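Local coordinates for protein alpha-fucosidase (Bifidobacterium bifidum, PDB 2EAB) that probably releases alpha-1,2-linked L-fucose by hydrolysis, this chain being the catalytic-domain fragment of a longer calcium-binding protein, at residues A[520-524]-A[525-529]; A[481-484]-A[485-489]; A[361-365]-A[366-370]. All coordinates share one frame; numbering follows the deposited sequence.

Contact 1. Residues A[520-524]-A[525-529]. With EDO (1,2-ethanediol), chain I; EDO (1,2-ethanediol), chain G.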
loop_
_atom_site.group_PDB
_atom_site.type_symbol
_atom_site.label_atom_id
_atom_site.label_comp_id
_atom_site.label_asym_id
_atom_site.label_seq_id
_atom_site.Cartn_x
_atom_site.Cartn_y
_atom_site.Cartn_z
ATOM N N GLU A 520 -6.109 15.616 3.119
ATOM C CA GLU A 520 -5.666 16.475 2.011
ATOM C C GLU A 520 -6.557 16.330 0.791
ATOM O O GLU A 520 -6.928 17.318 0.158
ATOM C CB GLU A 520 -4.280 16.090 1.534
ATOM C CG GLU A 520 -3.133 16.509 2.375
ATOM C CD GLU A 520 -1.821 16.100 1.731
ATOM O OE1 GLU A 520 -1.812 15.074 1.012
ATOM O OE2 GLU A 520 -0.801 16.783 1.936
ATOM N N TYR A 521 -6.857 15.086 0.430
ATOM C CA TYR A 521 -7.576 14.804 -0.800
ATOM C C TYR A 521 -9.103 14.896 -0.665
ATOM O O TYR A 521 -9.808 14.894 -1.679
ATOM C CB TYR A 521 -7.192 13.424 -1.322
ATOM C CG TYR A 521 -5.865 13.312 -2.042
ATOM C CD1 TYR A 521 -5.793 13.454 -3.426
ATOM C CD2 TYR A 521 -4.692 13.002 -1.351
ATOM C CE1 TYR A 521 -4.592 13.307 -4.105
ATOM C CE2 TYR A 521 -3.483 12.846 -2.029
ATOM C CZ TYR A 521 -3.447 12.999 -3.406
ATOM O OH TYR A 521 -2.269 12.844 -4.092
ATOM N N SER A 522 -9.619 14.978 0.564
ATOM C CA SER A 522 -11.071 15.000 0.778
ATOM C C SER A 522 -11.629 16.307 1.330
ATOM O O SER A 522 -12.741 16.709 0.969
ATOM C CB SER A 522 -11.488 13.871 1.720
ATOM O OG SER A 522 -11.022 14.128 3.036
ATOM N N GLY A 523 -10.887 16.944 2.233
ATOM C CA GLY A 523 -11.418 18.076 2.994
ATOM C C GLY A 523 -12.531 17.686 3.958
ATOM O O GLY A 523 -13.335 18.528 4.379
ATOM N N ASP A 524 -12.575 16.407 4.321
ATOM C CA ASP A 524 -13.617 15.869 5.183
ATOM C C ASP A 524 -13.312 16.214 6.641
ATOM O O ASP A 524 -12.288 15.791 7.181
ATOM C CB ASP A 524 -13.671 14.353 4.984
ATOM C CG ASP A 524 -14.776 13.670 5.778
ATOM O OD1 ASP A 524 -15.317 14.240 6.747
ATOM O OD2 ASP A 524 -15.092 12.516 5.420
ATOM N N PRO A 525 -14.209 16.974 7.297
ATOM C CA PRO A 525 -13.956 17.396 8.679
ATOM C C PRO A 525 -13.896 16.250 9.698
ATOM O O PRO A 525 -13.218 16.381 10.721
ATOM C CB PRO A 525 -15.129 18.339 8.979
ATOM C CG PRO A 525 -16.202 17.910 8.053
ATOM C CD PRO A 525 -15.494 17.499 6.795
ATOM N N ALA A 526 -14.586 15.144 9.425
ATOM C CA ALA A 526 -14.520 13.977 10.306
ATOM C C ALA A 526 -13.126 13.341 10.248
ATOM O O ALA A 526 -12.583 12.911 11.270
ATOM C CB ALA A 526 -15.602 12.967 9.944
ATOM N N LEU A 527 -12.543 13.290 9.051
ATOM C CA LEU A 527 -11.179 12.797 8.893
ATOM C C LEU A 527 -10.183 13.761 9.520
ATOM O O LEU A 527 -9.211 13.333 10.142
ATOM C CB LEU A 527 -10.843 12.546 7.422
ATOM C CG LEU A 527 -11.487 11.296 6.822
ATOM C CD1 LEU A 527 -11.282 11.266 5.314
ATOM C CD2 LEU A 527 -10.931 10.031 7.467
ATOM N N LEU A 528 -10.431 15.061 9.375
ATOM C CA LEU A 528 -9.576 16.064 9.999
ATOM C C LEU A 528 -9.401 15.810 11.494
ATOM O O LEU A 528 -8.284 15.858 12.007
ATOM C CB LEU A 528 -10.123 17.472 9.764
ATOM C CG LEU A 528 -9.396 18.637 10.438
ATOM C CD1 LEU A 528 -7.928 18.692 10.029
ATOM C CD2 LEU A 528 -10.100 19.930 10.071
ATOM N N ASP A 529 -10.500 15.550 12.198
ATOM C CA ASP A 529 -10.419 15.319 13.642
ATOM C C ASP A 529 -9.543 14.113 13.983
ATOM O O ASP A 529 -8.729 14.165 14.908
ATOM C CB ASP A 529 -11.810 15.154 14.253
ATOM C CG ASP A 529 -12.558 16.474 14.384
ATOM O OD1 ASP A 529 -11.981 17.542 14.076
ATOM O OD2 ASP A 529 -13.731 16.435 14.815
HETATM C C1 EDO I . -7.287 20.620 2.563
HETATM O O1 EDO I . -6.067 19.816 2.586
HETATM C C2 EDO I . -8.302 19.429 2.610
HETATM O O2 EDO I . -8.873 19.489 1.011
HETATM C C1 EDO G . 2.320 11.094 -3.417
HETATM O O1 EDO G . 1.971 12.290 -4.275
HETATM C C2 EDO G . 1.026 10.189 -3.386
HETATM O O2 EDO G . -0.049 10.998 -2.848
#
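D524 caps the helix that begins at P525, and its carboxylate reaches forward to the first turn of that helix. With CG anti to the backbone N (chi1 -177°), the carboxylate swings beside its own carbonyl carbon, where OD1 accepts from A526 N at 2.9 Å. That N-H comes from above the carboxylate plane, 38° out of it. P525 has no N-H to offer, so the first helical amide available to the cap is that of A526; L528 N then bonds to D524 O at 3.0 Å in the carbonyl plane. Across the cap, the side chains of D524 and L527 meet at about a right angle, L527 CD1 lying 3.9 Å from D524 CB and 4.0 Å from OD2. The same methyl reaches S522 OG at 3.7 Å. That hydroxyl accepts from D524 N at 3.0 Å, which makes an ST turn, and is also hydrogen-bonded to A518 O in the preceding helix. An alanine in place of D524 is likely to leave A526 N without its capping acceptor and L527 CD1 with less to pack against. At the far end, Y521 OH donates to a 1,2-ethanediol O2 at 3.1 Å, near the ring plane. G523, with positive phi, is where the chain leaves helix 507-520 and turns toward helix 525-546. L527 rests on A518 and L528 on Y519 of helix 507-520, while S522 O bonds to N822 in the loop between strands 812-819 and 823-830.

Contact 2. Residues A[481-484]-A[485-489]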
loop_
_atom_site.group_PDB
_atom_site.type_symbol
_atom_site.label_atom_id
_atom_site.label_comp_id
_atom_site.label_asym_id
_atom_site.label_seq_id
_atom_site.Cartn_x
_atom_site.Cartn_y
_atom_site.Cartn_z
ATOM N N TYR A 481 3.153 7.440 21.018
ATOM C CA TYR A 481 3.116 6.041 20.629
ATOM C C TYR A 481 4.253 5.793 19.644
ATOM O O TYR A 481 4.500 6.593 18.740
ATOM C CB TYR A 481 1.737 5.646 20.060
ATOM C CG TYR A 481 1.234 6.542 18.948
ATOM C CD1 TYR A 481 1.288 6.126 17.624
ATOM C CD2 TYR A 481 0.713 7.809 19.223
ATOM C CE1 TYR A 481 0.839 6.947 16.599
ATOM C CE2 TYR A 481 0.267 8.642 18.209
ATOM C CZ TYR A 481 0.335 8.205 16.899
ATOM O OH TYR A 481 -0.104 9.018 15.880
ATOM N N MET A 482 4.958 4.691 19.862
ATOM C CA MET A 482 6.132 4.348 19.090
ATOM C C MET A 482 5.918 2.982 18.449
ATOM O O MET A 482 5.417 2.061 19.091
ATOM C CB MET A 482 7.356 4.323 20.010
ATOM C CG MET A 482 8.661 4.014 19.304
ATOM S SD MET A 482 10.019 3.797 20.469
ATOM C CE MET A 482 11.058 5.220 20.114
ATOM N N ALA A 483 6.289 2.871 17.176
ATOM C CA ALA A 483 6.288 1.600 16.461
ATOM C C ALA A 483 7.410 1.641 15.438
ATOM O O ALA A 483 7.952 2.710 15.137
ATOM C CB ALA A 483 4.948 1.327 15.801
ATOM N N HIS A 484 7.737 0.476 14.889
ATOM C CA HIS A 484 8.927 0.330 14.077
ATOM C C HIS A 484 8.596 -0.273 12.702
ATOM O O HIS A 484 7.556 0.056 12.133
ATOM C CB HIS A 484 9.968 -0.419 14.906
ATOM C CG HIS A 484 10.502 0.404 16.032
ATOM N ND1 HIS A 484 9.925 0.479 17.285
ATOM C CD2 HIS A 484 11.555 1.248 16.053
ATOM C CE1 HIS A 484 10.623 1.320 18.034
ATOM N NE2 HIS A 484 11.620 1.794 17.307
ATOM N N THR A 485 9.484 -1.093 12.137
ATOM C CA THR A 485 9.276 -1.618 10.785
ATOM C C THR A 485 8.285 -2.782 10.753
ATOM O O THR A 485 7.248 -2.716 10.093
ATOM C CB THR A 485 10.607 -2.033 10.110
ATOM O OG1 THR A 485 11.414 -0.870 9.887
ATOM C CG2 THR A 485 10.350 -2.710 8.776
ATOM N N GLU A 486 8.627 -3.862 11.447
ATOM C CA GLU A 486 7.828 -5.076 11.388
ATOM C C GLU A 486 6.645 -4.969 12.331
ATOM O O GLU A 486 6.819 -4.912 13.546
ATOM C CB GLU A 486 8.665 -6.298 11.749
ATOM C CG GLU A 486 9.850 -6.527 10.840
ATOM C CD GLU A 486 10.472 -7.881 11.068
ATOM O OE1 GLU A 486 10.498 -8.345 12.231
ATOM O OE2 GLU A 486 10.943 -8.488 10.081
ATOM N N ASN A 487 5.449 -4.947 11.749
ATOM C CA ASN A 487 4.202 -4.836 12.480
ATOM C C ASN A 487 3.274 -5.989 12.129
ATOM O O ASN A 487 3.507 -6.720 11.159
ATOM C CB ASN A 487 3.570 -3.469 12.217
ATOM C CG ASN A 487 4.209 -2.381 13.050
ATOM O OD1 ASN A 487 3.803 -2.148 14.188
ATOM N ND2 ASN A 487 5.237 -1.736 12.509
ATOM N N THR A 488 2.243 -6.177 12.948
ATOM C CA THR A 488 1.379 -7.346 12.817
ATOM C C THR A 488 -0.076 -6.956 13.071
ATOM O O THR A 488 -0.403 -5.774 13.191
ATOM C CB THR A 488 1.768 -8.457 13.817
ATOM O OG1 THR A 488 1.416 -8.030 15.135
ATOM C CG2 THR A 488 3.251 -8.803 13.740
ATOM N N ALA A 489 -0.942 -7.956 13.183
ATOM C CA ALA A 489 -2.334 -7.748 13.565
ATOM C C ALA A 489 -2.511 -7.466 15.065
ATOM O O ALA A 489 -3.620 -7.149 15.502
ATOM C CB ALA A 489 -3.171 -8.954 13.153
#
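N487 ND2 is the donor to two successive carbonyls, H484 O at 3.0 Å and T485 O at 3.3 Å. Both bonds are weak: the first is strongly bent, with an N-H...O angle of 120°, and the second is long though straighter, at 149°. Sharing the amide nitrogen between two acceptors folds the side chain back over the turn that precedes it. At chi1 -80° the CB-CG bond points opposite the N487 carbonyl carbon, so the amide folds back toward H484 and T485. The other amide atom, OD1, touches the methyl of A483, its distance to CB being 4.0 Å. Neighbouring side chains are anchored elsewhere: H484 ND1 is hydrogen-bonded to T493 O while its ring meets that of W503, T485 OG1 pairs with S504 OG, and E486 OE1 with Q133 NE2. The N487 side chain also lies about 9 Å from that of L393, a calcium ligand. Backbone bonds join N487 with F419 in the partner strand, and T485 with M421 just beyond it, so the amide braces a buried turn leading into the short antiparallel pair 419-420 and 486-487, set within the helical catalytic domain of a family 95 glycoside hydrolase.

Contact 3. Residues A[361-365]-A[366-370]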
loop_
_atom_site.group_PDB
_atom_site.type_symbol
_atom_site.label_atom_id
_atom_site.label_comp_id
_atom_site.label_asym_id
_atom_site.label_seq_id
_atom_site.Cartn_x
_atom_site.Cartn_y
_atom_site.Cartn_z
ATOM N N GLY A 361 10.937 -7.275 -26.620
ATOM C CA GLY A 361 10.986 -6.078 -27.455
ATOM C C GLY A 361 10.276 -6.239 -28.785
ATOM O O GLY A 361 10.556 -5.503 -29.733
ATOM N N SER A 362 9.356 -7.197 -28.857
ATOM C CA SER A 362 8.590 -7.447 -30.079
ATOM C C SER A 362 7.145 -6.948 -29.976
ATOM O O SER A 362 6.366 -7.082 -30.925
ATOM C CB SER A 362 8.620 -8.936 -30.439
ATOM O OG SER A 362 7.982 -9.716 -29.443
ATOM N N ALA A 363 6.790 -6.374 -28.828
ATOM C CA ALA A 363 5.463 -5.793 -28.645
ATOM C C ALA A 363 5.316 -4.530 -29.491
ATOM O O ALA A 363 6.213 -3.684 -29.520
ATOM C CB ALA A 363 5.207 -5.483 -27.174
ATOM N N THR A 364 4.180 -4.419 -30.175
ATOM C CA THR A 364 3.845 -3.214 -30.933
ATOM C C THR A 364 3.541 -2.082 -29.958
ATOM O O THR A 364 3.360 -2.317 -28.758
ATOM C CB THR A 364 2.594 -3.422 -31.800
ATOM O OG1 THR A 364 1.468 -3.657 -30.946
ATOM C CG2 THR A 364 2.771 -4.596 -32.767
ATOM N N THR A 365 3.462 -0.857 -30.471
ATOM C CA THR A 365 3.115 0.293 -29.636
ATOM C C THR A 365 1.798 0.062 -28.891
ATOM O O THR A 365 1.728 0.268 -27.675
ATOM C CB THR A 365 3.064 1.596 -30.463
ATOM O OG1 THR A 365 4.351 1.821 -31.049
ATOM C CG2 THR A 365 2.698 2.793 -29.586
ATOM N N ALA A 366 0.770 -0.390 -29.608
ATOM C CA ALA A 366 -0.533 -0.666 -28.997
ATOM C C ALA A 366 -0.424 -1.707 -27.879
ATOM O O ALA A 366 -1.072 -1.581 -26.835
ATOM C CB ALA A 366 -1.532 -1.119 -30.051
ATOM N N GLN A 367 0.401 -2.726 -28.106
ATOM C CA GLN A 367 0.634 -3.778 -27.115
ATOM C C GLN A 367 1.409 -3.286 -25.897
ATOM O O GLN A 367 1.093 -3.666 -24.763
ATOM C CB GLN A 367 1.330 -4.972 -27.762
ATOM C CG GLN A 367 0.404 -5.782 -28.658
ATOM C CD GLN A 367 1.135 -6.799 -29.516
ATOM O OE1 GLN A 367 2.356 -6.763 -29.644
ATOM N NE2 GLN A 367 0.377 -7.710 -30.120
ATOM N N LYS A 368 2.412 -2.441 -26.120
ATOM C CA LYS A 368 3.115 -1.801 -25.003
ATOM C C LYS A 368 2.141 -0.985 -24.157
ATOM O O LYS A 368 2.154 -1.069 -22.929
ATOM C CB LYS A 368 4.267 -0.915 -25.482
ATOM C CG LYS A 368 5.475 -1.681 -26.010
ATOM C CD LYS A 368 6.671 -0.766 -26.222
ATOM C CE LYS A 368 7.319 -0.362 -24.897
ATOM N NZ LYS A 368 8.370 0.669 -25.085
ATOM N N ARG A 369 1.286 -0.206 -24.812
ATOM C CA ARG A 369 0.284 0.572 -24.093
ATOM C C ARG A 369 -0.723 -0.328 -23.382
ATOM O O ARG A 369 -1.192 0.010 -22.294
ATOM C CB ARG A 369 -0.417 1.568 -25.022
ATOM C CG ARG A 369 0.517 2.560 -25.732
ATOM C CD ARG A 369 1.407 3.377 -24.783
ATOM N NE ARG A 369 2.458 4.068 -25.535
ATOM C CZ ARG A 369 3.751 3.740 -25.535
ATOM N NH1 ARG A 369 4.211 2.738 -24.797
ATOM N NH2 ARG A 369 4.602 4.436 -26.272
ATOM N N GLU A 370 -1.043 -1.477 -23.976
ATOM C CA GLU A 370 -1.910 -2.447 -23.302
ATOM C C GLU A 370 -1.306 -2.937 -21.986
ATOM O O GLU A 370 -1.978 -2.910 -20.955
ATOM C CB GLU A 370 -2.275 -3.632 -24.202
ATOM C CG GLU A 370 -3.172 -4.651 -23.485
ATOM C CD GLU A 370 -3.643 -5.798 -24.361
ATOM O OE1 GLU A 370 -3.357 -5.796 -25.578
ATOM O OE2 GLU A 370 -4.304 -6.709 -23.821
HETATM O O HOH W 1 3.968 -8.285 -31.243
#
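T364 and Q367 exchange two hydrogen bonds that form a capping box. T364 N donates to Q367 OE1 at 3.0 Å, arriving tilted 33° from the amide's carbonyl plane, and in return Q367 N donates to T364 OG1 at 3.2 Å. The hydroxyl can receive that amide because chi1 of T364 is 64°, which sets OG1 between its own backbone N and carbonyl carbon. Q367 answers with an extended chain beyond CG that carries OE1 back to the cap. The first helical bonds follow: K368 N to T364 O at 2.8 Å and R369 N to T365 O at 2.9 Å. A water donates to OE1 and to S362 O, 2.7 Å from each of these atoms, so Q367 OE1 is gripped by both an amide and a water.

Apolar contacts flank the capping box. A363 CB lies 4.0 Å from both Q367 CB and K368 CG. T365 CG2 sits over one face of the R369 guanidinium, 4.2 Å from NH2, the two side chains lying alongside and pointing the same way. Charged ends find mates elsewhere, K368 NZ on E746 and R369 NH1 on E372. Helix 351-360 stops in a Schellman motif at G361, and the capping box then gives the amides of the N-cap T364 and of Q367 side-chain acceptors at a surface helix start.

From the N terminus the order is contact 3, contact 2, contact 1; each closes before the next opens, so none nests in or crosses another, and all belong to the family 95 catalytic domain. Contact 3 closes the short loop joining helix 351-360 to helix 365-386, at the surface. Contact 2, on the opposite side of the chain's centre, closes the buried turn into strand 486-487. Contact 1 joins helix 507-520 to helix 525-546. Contacts 1 and 2 come within about 10 Å at their nearest atoms without touching, yet they share these two helices: Y481 of contact 2 packs on both. Contact 3 stays about 22 Å from contact 1 at the nearest atoms.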